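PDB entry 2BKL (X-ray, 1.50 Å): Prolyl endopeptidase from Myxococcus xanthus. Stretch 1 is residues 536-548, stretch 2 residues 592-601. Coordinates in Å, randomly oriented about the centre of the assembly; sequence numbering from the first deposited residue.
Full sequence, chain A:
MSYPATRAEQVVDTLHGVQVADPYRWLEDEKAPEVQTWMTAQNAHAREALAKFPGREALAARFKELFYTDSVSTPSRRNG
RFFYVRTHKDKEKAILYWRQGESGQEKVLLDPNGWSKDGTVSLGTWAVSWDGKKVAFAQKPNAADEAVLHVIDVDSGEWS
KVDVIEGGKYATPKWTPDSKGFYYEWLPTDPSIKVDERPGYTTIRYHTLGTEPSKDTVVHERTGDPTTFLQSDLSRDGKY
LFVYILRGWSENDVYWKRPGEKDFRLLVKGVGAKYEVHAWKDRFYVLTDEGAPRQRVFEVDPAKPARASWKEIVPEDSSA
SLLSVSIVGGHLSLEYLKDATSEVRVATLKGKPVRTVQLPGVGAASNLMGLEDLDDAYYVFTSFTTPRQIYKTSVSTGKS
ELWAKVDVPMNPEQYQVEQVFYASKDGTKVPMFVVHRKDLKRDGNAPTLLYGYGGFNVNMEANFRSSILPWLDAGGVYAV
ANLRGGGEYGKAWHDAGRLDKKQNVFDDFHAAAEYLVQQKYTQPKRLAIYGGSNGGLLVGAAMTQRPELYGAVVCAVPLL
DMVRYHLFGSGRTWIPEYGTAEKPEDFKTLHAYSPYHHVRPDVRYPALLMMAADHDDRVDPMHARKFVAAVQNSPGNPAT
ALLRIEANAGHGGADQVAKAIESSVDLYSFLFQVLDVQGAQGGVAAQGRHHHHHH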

# COMPACT_ATOMS: atom_id res chain seq x y z
N GLY A 536 -9.59 -4.54 -5.34
CA GLY A 536 -11.03 -4.49 -5.44
C GLY A 536 -11.45 -4.62 -6.89
O GLY A 536 -12.38 -5.32 -7.21
N LEU A 537 -10.73 -3.93 -7.79
CA LEU A 537 -10.89 -4.10 -9.22
C LEU A 537 -10.70 -5.58 -9.59
O LEU A 537 -11.49 -6.15 -10.32
CB LEU A 537 -9.87 -3.21 -9.96
CG LEU A 537 -9.70 -3.48 -11.44
CD1 LEU A 537 -11.00 -3.28 -12.19
CD2 LEU A 537 -8.63 -2.59 -11.99
N LEU A 538 -9.62 -6.17 -9.06
CA LEU A 538 -9.32 -7.58 -9.30
C LEU A 538 -10.50 -8.48 -9.02
O LEU A 538 -10.91 -9.27 -9.88
CB LEU A 538 -8.15 -8.03 -8.45
CG LEU A 538 -7.89 -9.54 -8.43
CD1 LEU A 538 -7.46 -10.02 -9.81
CD2 LEU A 538 -6.82 -9.81 -7.40
N VAL A 539 -11.08 -8.38 -7.84
CA VAL A 539 -12.17 -9.30 -7.48
C VAL A 539 -13.48 -8.96 -8.19
O VAL A 539 -14.28 -9.86 -8.46
CB VAL A 539 -12.35 -9.51 -5.94
CG1 VAL A 539 -11.08 -10.05 -5.36
CG2 VAL A 539 -12.78 -8.25 -5.23
N GLY A 540 -13.71 -7.69 -8.50
CA GLY A 540 -14.83 -7.32 -9.34
C GLY A 540 -14.75 -7.87 -10.74
O GLY A 540 -15.77 -8.35 -11.29
N ALA A 541 -13.55 -7.85 -11.33
CA ALA A 541 -13.31 -8.43 -12.64
C ALA A 541 -13.48 -9.96 -12.57
O ALA A 541 -14.12 -10.56 -13.41
CB ALA A 541 -11.92 -8.04 -13.13
N ALA A 542 -12.95 -10.55 -11.52
CA ALA A 542 -13.01 -12.01 -11.40
C ALA A 542 -14.48 -12.44 -11.31
O ALA A 542 -14.88 -13.39 -12.00
CB ALA A 542 -12.23 -12.46 -10.19
N MET A 543 -15.29 -11.75 -10.50
CA MET A 543 -16.66 -12.21 -10.27
C MET A 543 -17.56 -11.93 -11.46
O MET A 543 -18.53 -12.64 -11.65
CB MET A 543 -17.23 -11.63 -8.99
CG MET A 543 -17.72 -10.26 -9.05
SD MET A 543 -18.66 -9.78 -7.54
CE MET A 543 -20.07 -10.37 -7.62
N THR A 544 -17.24 -10.91 -12.26
CA THR A 544 -18.04 -10.62 -13.45
C THR A 544 -17.65 -11.50 -14.64
O THR A 544 -18.50 -11.80 -15.49
CB THR A 544 -18.01 -9.12 -13.84
OG1 THR A 544 -16.67 -8.64 -13.92
CG2 THR A 544 -18.76 -8.23 -12.81
N GLN A 545 -16.39 -11.89 -14.72
CA GLN A 545 -15.90 -12.76 -15.81
C GLN A 545 -16.21 -14.23 -15.64
O GLN A 545 -16.62 -14.90 -16.59
CB GLN A 545 -14.39 -12.58 -16.00
CG GLN A 545 -14.05 -11.18 -16.50
CD GLN A 545 -12.58 -10.97 -16.79
OE1 GLN A 545 -11.73 -11.79 -16.46
NE2 GLN A 545 -12.28 -9.84 -17.43
N ARG A 546 -15.98 -14.75 -14.44
CA ARG A 546 -16.08 -16.17 -14.16
C ARG A 546 -16.74 -16.40 -12.82
O ARG A 546 -16.15 -16.97 -11.91
CB ARG A 546 -14.70 -16.82 -14.18
CG ARG A 546 -13.98 -16.69 -15.50
CD ARG A 546 -14.38 -17.67 -16.51
NE ARG A 546 -14.17 -19.08 -16.12
CZ ARG A 546 -13.02 -19.75 -16.07
NH1 ARG A 546 -11.84 -19.21 -16.33
NH2 ARG A 546 -13.05 -21.04 -15.75
N PRO A 547 -17.99 -15.97 -12.68
CA PRO A 547 -18.69 -16.08 -11.40
C PRO A 547 -18.77 -17.52 -10.88
O PRO A 547 -18.75 -17.72 -9.66
CB PRO A 547 -20.08 -15.49 -11.70
CG PRO A 547 -20.23 -15.62 -13.20
CD PRO A 547 -18.85 -15.37 -13.73
N GLU A 548 -18.81 -18.49 -11.78
CA GLU A 548 -18.91 -19.89 -11.42
C GLU A 548 -17.73 -20.45 -10.67
O GLU A 548 -17.84 -21.50 -10.07
CB GLU A 548 -19.22 -20.73 -12.67
CG GLU A 548 -18.06 -20.95 -13.61
CD GLU A 548 -17.70 -19.78 -14.54
OE1 GLU A 548 -18.37 -18.72 -14.56
OE2 GLU A 548 -16.77 -19.96 -15.35
N ALA A 592 -13.44 -3.34 -21.87
CA ALA A 592 -13.54 -4.78 -21.96
C ALA A 592 -13.54 -5.46 -20.60
O ALA A 592 -14.11 -6.54 -20.47
CB ALA A 592 -12.43 -5.31 -22.82
N TYR A 593 -12.89 -4.87 -19.61
CA TYR A 593 -12.88 -5.47 -18.26
C TYR A 593 -13.60 -4.73 -17.13
O TYR A 593 -13.80 -5.32 -16.09
CB TYR A 593 -11.46 -5.85 -17.82
CG TYR A 593 -10.49 -4.70 -17.49
CD1 TYR A 593 -10.59 -4.01 -16.29
CD2 TYR A 593 -9.43 -4.38 -18.33
CE1 TYR A 593 -9.68 -3.02 -15.95
CE2 TYR A 593 -8.53 -3.41 -18.01
CZ TYR A 593 -8.64 -2.72 -16.81
OH TYR A 593 -7.71 -1.76 -16.47
N SER A 594 -13.94 -3.46 -17.34
CA SER A 594 -14.57 -2.55 -16.34
C SER A 594 -15.71 -3.29 -15.63
O SER A 594 -16.72 -3.61 -16.26
CB SER A 594 -15.12 -1.34 -17.07
OG SER A 594 -15.79 -0.46 -16.16
N PRO A 595 -15.53 -3.72 -14.39
CA PRO A 595 -16.52 -4.61 -13.77
C PRO A 595 -17.95 -4.06 -13.77
O PRO A 595 -18.90 -4.81 -13.96
CB PRO A 595 -15.96 -4.81 -12.35
CG PRO A 595 -14.50 -4.73 -12.58
CD PRO A 595 -14.30 -3.61 -13.56
N TYR A 596 -18.10 -2.77 -13.54
CA TYR A 596 -19.41 -2.13 -13.48
C TYR A 596 -20.18 -2.31 -14.78
O TYR A 596 -21.40 -2.35 -14.74
CB TYR A 596 -19.24 -0.66 -13.17
CG TYR A 596 -20.50 0.17 -13.28
CD1 TYR A 596 -21.57 -0.05 -12.44
CD2 TYR A 596 -20.60 1.17 -14.22
CE1 TYR A 596 -22.72 0.72 -12.52
CE2 TYR A 596 -21.77 1.94 -14.32
CZ TYR A 596 -22.80 1.71 -13.46
OH TYR A 596 -23.88 2.56 -13.58
N HIS A 597 -19.47 -2.45 -15.90
CA HIS A 597 -20.08 -2.62 -17.22
C HIS A 597 -20.22 -4.06 -17.65
O HIS A 597 -20.61 -4.33 -18.80
CB HIS A 597 -19.28 -1.83 -18.26
CG HIS A 597 -19.24 -0.38 -17.97
ND1 HIS A 597 -18.19 0.21 -17.29
CD2 HIS A 597 -20.12 0.61 -18.24
CE1 HIS A 597 -18.45 1.50 -17.13
NE2 HIS A 597 -19.61 1.77 -17.71
N HIS A 598 -19.96 -5.00 -16.74
CA HIS A 598 -20.01 -6.41 -17.06
C HIS A 598 -20.79 -7.26 -16.09
O HIS A 598 -20.58 -8.48 -15.96
CB HIS A 598 -18.59 -6.94 -17.26
CG HIS A 598 -17.97 -6.44 -18.53
ND1 HIS A 598 -18.16 -7.04 -19.76
CD2 HIS A 598 -17.21 -5.33 -18.77
CE1 HIS A 598 -17.53 -6.34 -20.69
NE2 HIS A 598 -16.96 -5.30 -20.11
N VAL A 599 -21.75 -6.62 -15.41
CA VAL A 599 -22.70 -7.36 -14.55
C VAL A 599 -23.81 -7.89 -15.47
O VAL A 599 -24.83 -7.23 -15.66
CB VAL A 599 -23.22 -6.51 -13.40
CG1 VAL A 599 -24.14 -7.31 -12.50
CG2 VAL A 599 -22.06 -5.92 -12.59
N ARG A 600 -23.56 -9.02 -16.11
CA ARG A 600 -24.54 -9.60 -17.04
C ARG A 600 -25.76 -10.09 -16.29
O ARG A 600 -25.65 -10.57 -15.18
CB ARG A 600 -23.93 -10.76 -17.80
CG ARG A 600 -22.80 -10.36 -18.77
CD ARG A 600 -22.06 -11.54 -19.41
NE ARG A 600 -22.13 -12.70 -18.54
CZ ARG A 600 -21.11 -13.47 -18.16
NH1 ARG A 600 -19.87 -13.27 -18.61
NH2 ARG A 600 -21.35 -14.48 -17.33
N PRO A 601 -26.95 -10.00 -16.90
CA PRO A 601 -28.16 -10.48 -16.26
C PRO A 601 -28.28 -11.99 -16.35
O PRO A 601 -27.62 -12.66 -17.15
CB PRO A 601 -29.25 -9.80 -17.06
CG PRO A 601 -28.66 -9.71 -18.45
CD PRO A 601 -27.22 -9.37 -18.20
O HOH W 1 -15.05 -7.78 -16.08
O HOH W 2 -19.30 -10.51 -18.00
O HOH W 3 -14.87 -8.53 -18.66

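The two stretches meet in a small, closely packed contact in which one side of a helix rests against an irregular segment centred on Pro 595, with direct van der Waals packing, chiefly on Pro 595 and Thr 544, and polar links made through three waters, and no direct hydrogen bond between them.

Pro 595 packs directly against the helix backbone at Gly 540 and Ala 541. Gly 540 has no side chain, and the proline ring fills the space beside it, with Pro 595 CG 3.6 Å from Gly 540 C and 3.5 Å from Ala 541 N. A CB on Gly 540 would point toward the other stretch and sit about 3.3 Å from Pro 595 CB, so a CB here would be tight against the proline, and its absence leaves room for the ring. The small side chain of Ala 541 adds to the same surface, its CB 4.2 Å from Pro 595 CG, and the CA atoms of these two residues are only 5.1 Å apart. One turn earlier, the CA-to-CB bond of Leu 537 points sideways to the other stretch, but the end of the side chain comes nearer: CD1 lies 3.6 Å from Pro 595 CD and 4.0 Å from Tyr 593 CE1, meeting the tyrosine ring at its edge.

Thr 544 is the most extensively covered residue of the contact. Its OG1 donates a hydrogen bond to Gly 540 O (2.8 Å), an acceptor one turn back that also receives the backbone N of Thr 544. With chi1 in the p well, CG2 packs 4.0 Å from Val 599 CG2 and 3.6 Å from Pro 595 O, while CB approaches His 598 O at 3.4 Å. OG1 is also an acceptor: water 1 donates to it and to Tyr 593 O, both at 2.8 Å, joining the threonine hydroxyl to a backbone carbonyl across the gap.

Two further waters serve the same purpose. Water 2 donates to Thr 544 O (2.9 Å) and His 598 O (3.1 Å), tying together two carbonyls that could not bond to each other. Water 3 accepts from Gln 545 NE2 (3.2 Å) and donates to Ala 592 O (2.8 Å); the glutamine CB points away, yet its extended side chain brings the amide back to this bridge.

At the exposed border, Arg 600 folds its guanidinium over the end of the helix. Thr 544 O lies over one face, 3.7 Å from Arg 600 NH1, whereas Gln 545 O is near the plane at the edge, 4.2 Å from the same nitrogen. These are contacts by proximity rather than hydrogen bonds.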